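Local coordinates for protein glycosyltransferase Gtf1 (Streptococcus pneumoniae, PDB 4PQG) that belongs to the GT-B clan of glycosyltransferases, pairing two parallel-sheet domains with a large antiparallel sheet, and holds uridine-5'-diphosphate in a pocket, at residues L93-G98 with D148-T153; R154-Y159 with Y170-Y175. All blocks are in the same frame, centred on the assembly; numbering follows the deposited sequence.

Contact 1: L93-G98 with D148-T153; sequences LAYFGG and DYFSYT
Carboxylate oxygen OD2 of Asp-148 is gripped by two salt bridges, from NH2 of Arg-146 and NH1 of Arg-154, while the Phe-96 ring comes up to the same atom. CZ of that ring stops 3.8 Å from Asp-148 OD2; the two side chains meet tip to tip, with ring and carboxylate planes 18° apart. The other oxygen, OD1, has a hydrogen bond with the hydroxyl of Ser-157. With both oxygens occupied, the buried carboxylate is probably kept ionised by the two guanidinium groups.

Alongside this polar group the contact is aromatic. The side chains of Tyr-95 and Phe-150 slide past each other in opposite directions. Their rings form an oblique pair, planes at 54° and centroids 5.5 Å apart. Phe-150 CE1 lies over one face of the tyrosine, 3.7 Å from Tyr-95 CE2. Beyond them the phenol ends in polar company. Tyr-95 OH lies 2.7 Å from a water that is also weakly bonded to OG1 of Thr-153; the anti torsion of that threonine (chi1 -170°) places OG1 where it can share the water.

In the fold, the loop leading from helix 89-93 to strand 100-106 is thereby packed against the end of strand 143-150. That strand runs between 133-140, where Tyr-138 meets the Phe-96 ring with nearly parallel planes, and 154-163.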
loop_
_atom_site.group_PDB
_atom_site.type_symbol
_atom_site.label_atom_id
_atom_site.label_comp_id
_atom_site.label_asym_id
_atom_site.label_seq_id
_atom_site.Cartn_x
_atom_site.Cartn_y
_atom_site.Cartn_z
ATOM N N LEU A 93 -12.500 5.214 30.507
ATOM C CA LEU A 93 -13.394 6.032 31.324
ATOM C C LEU A 93 -12.673 6.706 32.504
ATOM O O LEU A 93 -13.171 7.697 33.056
ATOM C CB LEU A 93 -14.602 5.216 31.801
ATOM C CG LEU A 93 -15.525 4.617 30.727
ATOM C CD1 LEU A 93 -16.614 3.730 31.339
ATOM C CD2 LEU A 93 -16.133 5.681 29.802
ATOM N N ALA A 94 -11.498 6.184 32.867
ATOM C CA ALA A 94 -10.656 6.778 33.911
ATOM C C ALA A 94 -10.104 8.151 33.499
ATOM O O ALA A 94 -9.784 8.979 34.348
ATOM C CB ALA A 94 -9.509 5.836 34.275
ATOM N N TYR A 95 -9.977 8.384 32.196
ATOM C CA TYR A 95 -9.533 9.690 31.693
ATOM C C TYR A 95 -10.638 10.750 31.824
ATOM O O TYR A 95 -10.365 11.950 31.874
ATOM C CB TYR A 95 -9.073 9.583 30.240
ATOM C CG TYR A 95 -7.748 8.866 30.037
ATOM C CD1 TYR A 95 -6.544 9.580 29.967
ATOM C CD2 TYR A 95 -7.697 7.476 29.908
ATOM C CE1 TYR A 95 -5.327 8.922 29.785
ATOM C CE2 TYR A 95 -6.491 6.808 29.732
ATOM C CZ TYR A 95 -5.306 7.535 29.663
ATOM O OH TYR A 95 -4.104 6.877 29.458
ATOM N N PHE A 96 -11.887 10.299 31.880
ATOM C CA PHE A 96 -13.019 11.210 31.976
ATOM C C PHE A 96 -13.636 11.096 33.372
ATOM O O PHE A 96 -13.363 10.148 34.103
ATOM C CB PHE A 96 -14.017 10.929 30.839
ATOM C CG PHE A 96 -13.358 10.806 29.477
ATOM C CD1 PHE A 96 -12.911 11.942 28.784
ATOM C CD2 PHE A 96 -13.149 9.554 28.891
ATOM C CE1 PHE A 96 -12.299 11.828 27.537
ATOM C CE2 PHE A 96 -12.529 9.442 27.646
ATOM C CZ PHE A 96 -12.100 10.578 26.970
ATOM N N GLY A 97 -14.429 12.083 33.768
ATOM C CA GLY A 97 -15.067 12.042 35.089
ATOM C C GLY A 97 -15.959 10.827 35.275
ATOM O O GLY A 97 -16.438 10.255 34.301
ATOM N N GLY A 98 -16.184 10.437 36.527
ATOM C CA GLY A 98 -16.963 9.234 36.838
ATOM C C GLY A 98 -18.467 9.414 36.753
ATOM O O GLY A 98 -18.958 10.418 36.232
ATOM N N ASP A 148 -9.293 11.076 22.280
ATOM C CA ASP A 148 -8.077 10.413 22.721
ATOM C C ASP A 148 -7.875 9.156 21.886
ATOM O O ASP A 148 -8.853 8.520 21.483
ATOM C CB ASP A 148 -8.182 10.007 24.187
ATOM C CG ASP A 148 -8.104 11.184 25.151
ATOM O OD1 ASP A 148 -7.760 12.318 24.749
ATOM O OD2 ASP A 148 -8.373 10.949 26.337
ATOM N N TYR A 149 -6.606 8.817 21.646
ATOM C CA TYR A 149 -6.196 7.672 20.838
ATOM C C TYR A 149 -5.267 6.764 21.654
ATOM O O TYR A 149 -4.333 7.261 22.274
ATOM C CB TYR A 149 -5.491 8.176 19.579
ATOM C CG TYR A 149 -6.423 8.981 18.699
ATOM C CD1 TYR A 149 -7.202 8.353 17.724
ATOM C CD2 TYR A 149 -6.577 10.364 18.880
ATOM C CE1 TYR A 149 -8.103 9.085 16.948
ATOM C CE2 TYR A 149 -7.464 11.099 18.098
ATOM C CZ TYR A 149 -8.220 10.446 17.138
ATOM O OH TYR A 149 -9.079 11.162 16.346
ATOM N N PHE A 150 -5.509 5.446 21.623
ATOM C CA PHE A 150 -4.876 4.493 22.558
ATOM C C PHE A 150 -4.164 3.313 21.892
ATOM O O PHE A 150 -4.660 2.752 20.892
ATOM C CB PHE A 150 -5.923 3.916 23.536
ATOM C CG PHE A 150 -6.749 4.956 24.246
ATOM C CD1 PHE A 150 -6.270 5.597 25.393
ATOM C CD2 PHE A 150 -8.019 5.280 23.785
ATOM C CE1 PHE A 150 -7.038 6.548 26.052
ATOM C CE2 PHE A 150 -8.788 6.237 24.434
ATOM C CZ PHE A 150 -8.297 6.871 25.571
ATOM N N SER A 151 -3.003 2.944 22.444
ATOM C CA SER A 151 -2.326 1.659 22.139
ATOM C C SER A 151 -2.317 0.897 23.467
ATOM O O SER A 151 -3.361 0.404 23.874
ATOM C CB SER A 151 -0.919 1.851 21.557
ATOM O OG SER A 151 -0.113 2.703 22.367
ATOM N N TYR A 152 -1.187 0.858 24.173
ATOM C CA TYR A 152 -1.190 0.363 25.570
ATOM C C TYR A 152 -1.443 1.502 26.567
ATOM O O TYR A 152 -1.675 1.260 27.750
ATOM C CB TYR A 152 0.091 -0.399 25.914
ATOM C CG TYR A 152 1.400 0.365 25.710
ATOM C CD1 TYR A 152 2.024 1.041 26.772
ATOM C CD2 TYR A 152 2.036 0.371 24.469
ATOM C CE1 TYR A 152 3.229 1.720 26.577
ATOM C CE2 TYR A 152 3.241 1.035 24.270
ATOM C CZ TYR A 152 3.839 1.703 25.322
ATOM O OH TYR A 152 5.036 2.359 25.078
ATOM N N THR A 153 -1.384 2.741 26.070
ATOM C CA THR A 153 -1.798 3.925 26.825
ATOM C C THR A 153 -2.224 4.983 25.806
ATOM O O THR A 153 -2.095 4.762 24.599
ATOM C CB THR A 153 -0.680 4.453 27.751
ATOM O OG1 THR A 153 -1.213 5.456 28.621
ATOM C CG2 THR A 153 0.493 5.023 26.950
HETATM O O HOH W 1 -1.910 8.353 30.132
#

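Contact 2: R154-Y159 with Y170-Y175; sequences RYCSEY and YQRTFY
Ser-157 and Thr-173 form a hydrogen-bonded pair of the antiparallel strands 154-159 and 170-175, each N-H bonded to the other's carbonyl oxygen. The strand axes approach to 4.6 Å at their closest, and a further backbone bond runs from Tyr-159 N to Gln-171 O. At Tyr-159 the pairing is irregular: Tyr-170 and Gln-171 both face it in a classic beta bulge, Tyr-159 O taking a sound bond from Tyr-170 N and a weak one from Gln-171 N.

Charge acts on the face of the sheet shared by Cys-156, Glu-158, Arg-172 and Phe-174. Glu-158 and Arg-172 lie side by side, pointing the same way, and the anti lone pair of Glu-158 OE2 receives Arg-172 NE at 2.6 Å, nearly in the guanidinium plane. The second glutamate oxygen, OE1, is bonded to the hydroxyl of Tyr-149.

Aromatic faces make the third group. Arg-154 is bent at chi3 (70°), and its guanidinium lies flat over the Tyr-175 ring as a cation-pi stack, with CZ 4.3 Å from the centroid. Thr-173 CG2 sits over the opposite face, toward the rim. Cys-156 SG sits 4.0 Å from the Phe-174 centroid, a sulfur-aromatic contact, and Tyr-159 CB makes a CH-pi contact over the Tyr-170 ring.

Hydroxyls form the last group. Tyr-159 and Tyr-175 meet tip to tip, Tyr-159 OH donating to Tyr-175 OH at 2.7 Å; the latter donates weakly to Ser-157 OG, itself bonded to Asp-148.

Strand 143-150 flanks the hairpin beside 154-163, and strand 181-188 beside 166-175; from the latter neighbour, 181-188, Asp-184 bonds the Thr-173 hydroxyl.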
loop_
_atom_site.group_PDB
_atom_site.type_symbol
_atom_site.label_atom_id
_atom_site.label_comp_id
_atom_site.label_asym_id
_atom_site.label_seq_id
_atom_site.Cartn_x
_atom_site.Cartn_y
_atom_site.Cartn_z
ATOM N N ARG A 154 -2.728 6.121 26.279
ATOM C CA ARG A 154 -3.056 7.230 25.375
ATOM C C ARG A 154 -1.802 7.838 24.771
ATOM O O ARG A 154 -0.946 8.330 25.487
ATOM C CB ARG A 154 -3.860 8.310 26.093
ATOM C CG ARG A 154 -4.082 9.554 25.231
ATOM C CD ARG A 154 -4.890 10.583 25.989
ATOM N NE ARG A 154 -4.134 11.171 27.089
ATOM C CZ ARG A 154 -4.637 12.074 27.922
ATOM N NH1 ARG A 154 -5.902 12.479 27.762
ATOM N NH2 ARG A 154 -3.877 12.592 28.897
ATOM N N TYR A 155 -1.711 7.815 23.442
ATOM C CA TYR A 155 -0.581 8.402 22.758
ATOM C C TYR A 155 -0.857 9.776 22.098
ATOM O O TYR A 155 0.080 10.507 21.825
ATOM C CB TYR A 155 0.013 7.411 21.741
ATOM C CG TYR A 155 -0.908 7.009 20.588
ATOM C CD1 TYR A 155 -0.998 7.783 19.415
ATOM C CD2 TYR A 155 -1.639 5.832 20.650
ATOM C CE1 TYR A 155 -1.811 7.389 18.354
ATOM C CE2 TYR A 155 -2.462 5.433 19.603
ATOM C CZ TYR A 155 -2.545 6.208 18.461
ATOM O OH TYR A 155 -3.360 5.764 17.448
ATOM N N CYS A 156 -2.130 10.102 21.859
ATOM C CA CYS A 156 -2.526 11.360 21.215
ATOM C C CYS A 156 -3.885 11.850 21.736
ATOM O O CYS A 156 -4.798 11.032 21.986
ATOM C CB CYS A 156 -2.575 11.168 19.680
ATOM S SG CYS A 156 -3.201 12.579 18.733
ATOM N N SER A 157 -4.014 13.172 21.906
ATOM C CA SER A 157 -5.317 13.832 22.082
ATOM C C SER A 157 -5.544 14.900 21.009
ATOM O O SER A 157 -4.614 15.603 20.605
ATOM C CB SER A 157 -5.452 14.493 23.450
ATOM O OG SER A 157 -5.524 13.538 24.479
ATOM N N GLU A 158 -6.781 14.991 20.547
ATOM C CA GLU A 158 -7.226 16.052 19.675
ATOM C C GLU A 158 -8.225 16.915 20.419
ATOM O O GLU A 158 -9.133 16.399 21.073
ATOM C CB GLU A 158 -7.890 15.497 18.417
ATOM C CG GLU A 158 -6.940 14.811 17.454
ATOM C CD GLU A 158 -7.657 14.286 16.231
ATOM O OE1 GLU A 158 -8.731 13.668 16.382
ATOM O OE2 GLU A 158 -7.136 14.488 15.117
ATOM N N TYR A 159 -8.076 18.226 20.250
ATOM C CA TYR A 159 -8.897 19.219 20.915
ATOM C C TYR A 159 -9.724 19.973 19.883
ATOM O O TYR A 159 -9.203 20.370 18.837
ATOM C CB TYR A 159 -8.028 20.175 21.739
ATOM C CG TYR A 159 -7.170 19.434 22.745
ATOM C CD1 TYR A 159 -7.690 19.030 23.973
ATOM C CD2 TYR A 159 -5.852 19.092 22.441
ATOM C CE1 TYR A 159 -6.901 18.338 24.891
ATOM C CE2 TYR A 159 -5.060 18.397 23.342
ATOM C CZ TYR A 159 -5.586 18.031 24.562
ATOM O OH TYR A 159 -4.800 17.342 25.441
ATOM N N TYR A 170 -8.535 22.188 16.592
ATOM C CA TYR A 170 -7.488 23.220 16.705
ATOM C C TYR A 170 -6.117 22.763 17.220
ATOM O O TYR A 170 -5.106 23.436 16.976
ATOM C CB TYR A 170 -7.979 24.450 17.479
ATOM C CG TYR A 170 -8.411 24.184 18.892
ATOM C CD1 TYR A 170 -7.503 24.280 19.951
ATOM C CD2 TYR A 170 -9.739 23.850 19.186
ATOM C CE1 TYR A 170 -7.894 24.045 21.265
ATOM C CE2 TYR A 170 -10.140 23.612 20.501
ATOM C CZ TYR A 170 -9.214 23.712 21.537
ATOM O OH TYR A 170 -9.610 23.479 22.840
ATOM N N GLN A 171 -6.072 21.644 17.933
ATOM C CA GLN A 171 -4.810 21.198 18.543
ATOM C C GLN A 171 -4.754 19.685 18.615
ATOM O O GLN A 171 -5.767 19.029 18.906
ATOM C CB GLN A 171 -4.652 21.783 19.956
ATOM C CG GLN A 171 -3.357 21.438 20.696
ATOM C CD GLN A 171 -3.222 22.213 21.998
ATOM O OE1 GLN A 171 -3.625 23.370 22.069
ATOM N NE2 GLN A 171 -2.668 21.574 23.043
ATOM N N ARG A 172 -3.565 19.151 18.341
ATOM C CA ARG A 172 -3.251 17.744 18.578
ATOM C C ARG A 172 -2.048 17.681 19.491
ATOM O O ARG A 172 -1.060 18.364 19.241
ATOM C CB ARG A 172 -2.856 17.058 17.278
ATOM C CG ARG A 172 -3.981 16.815 16.333
ATOM C CD ARG A 172 -3.658 15.580 15.513
ATOM N NE ARG A 172 -4.704 15.361 14.529
ATOM C CZ ARG A 172 -4.662 15.762 13.262
ATOM N NH1 ARG A 172 -3.617 16.424 12.781
ATOM N NH2 ARG A 172 -5.687 15.489 12.462
ATOM N N THR A 173 -2.106 16.851 20.523
ATOM C CA THR A 173 -0.976 16.721 21.447
ATOM C C THR A 173 -0.552 15.256 21.477
ATOM O O THR A 173 -1.406 14.374 21.498
ATOM C CB THR A 173 -1.344 17.212 22.874
ATOM O OG1 THR A 173 -1.574 18.622 22.858
ATOM C CG2 THR A 173 -0.223 16.909 23.891
ATOM N N PHE A 174 0.755 15.016 21.461
ATOM C CA PHE A 174 1.317 13.666 21.578
ATOM C C PHE A 174 2.009 13.496 22.926
ATOM O O PHE A 174 2.688 14.420 23.403
ATOM C CB PHE A 174 2.245 13.340 20.393
ATOM C CG PHE A 174 1.492 13.073 19.111
ATOM C CD1 PHE A 174 1.195 11.768 18.723
ATOM C CD2 PHE A 174 1.024 14.124 18.323
ATOM C CE1 PHE A 174 0.461 11.517 17.571
ATOM C CE2 PHE A 174 0.300 13.881 17.164
ATOM C CZ PHE A 174 0.014 12.570 16.788
ATOM N N TYR A 175 1.838 12.315 23.517
ATOM C CA TYR A 175 2.279 12.033 24.885
ATOM C C TYR A 175 3.401 11.004 24.972
ATOM O O TYR A 175 3.605 10.180 24.044
ATOM C CB TYR A 175 1.107 11.523 25.731
ATOM C CG TYR A 175 -0.028 12.504 25.800
ATOM C CD1 TYR A 175 -0.031 13.519 26.749
ATOM C CD2 TYR A 175 -1.109 12.407 24.911
ATOM C CE1 TYR A 175 -1.059 14.437 26.808
ATOM C CE2 TYR A 175 -2.154 13.312 24.961
ATOM C CZ TYR A 175 -2.113 14.333 25.908
ATOM O OH TYR A 175 -3.138 15.247 25.967
HETATM O O HOH W 2 2.786 9.407 21.336
#

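Overall arrangement
The two contacts illustrate how one antiparallel sheet is held in different ways. Contact 2 lies within it: backbone bonds set the register of two adjacent strands, a salt bridge and a sulfur-aromatic contact lie on one face, and hydroxyls gather on the other, with its bulged end more exposed. Contact 1 joins a loop to the same sheet by side chains and a water, over a much smaller but largely buried area. Strand 143-150 neighbours strand 154-163, so the contacts, their centres about 12 Å apart, touch directly, and hydrogen bonds from segment 148-153 to segment 154-159 connect them.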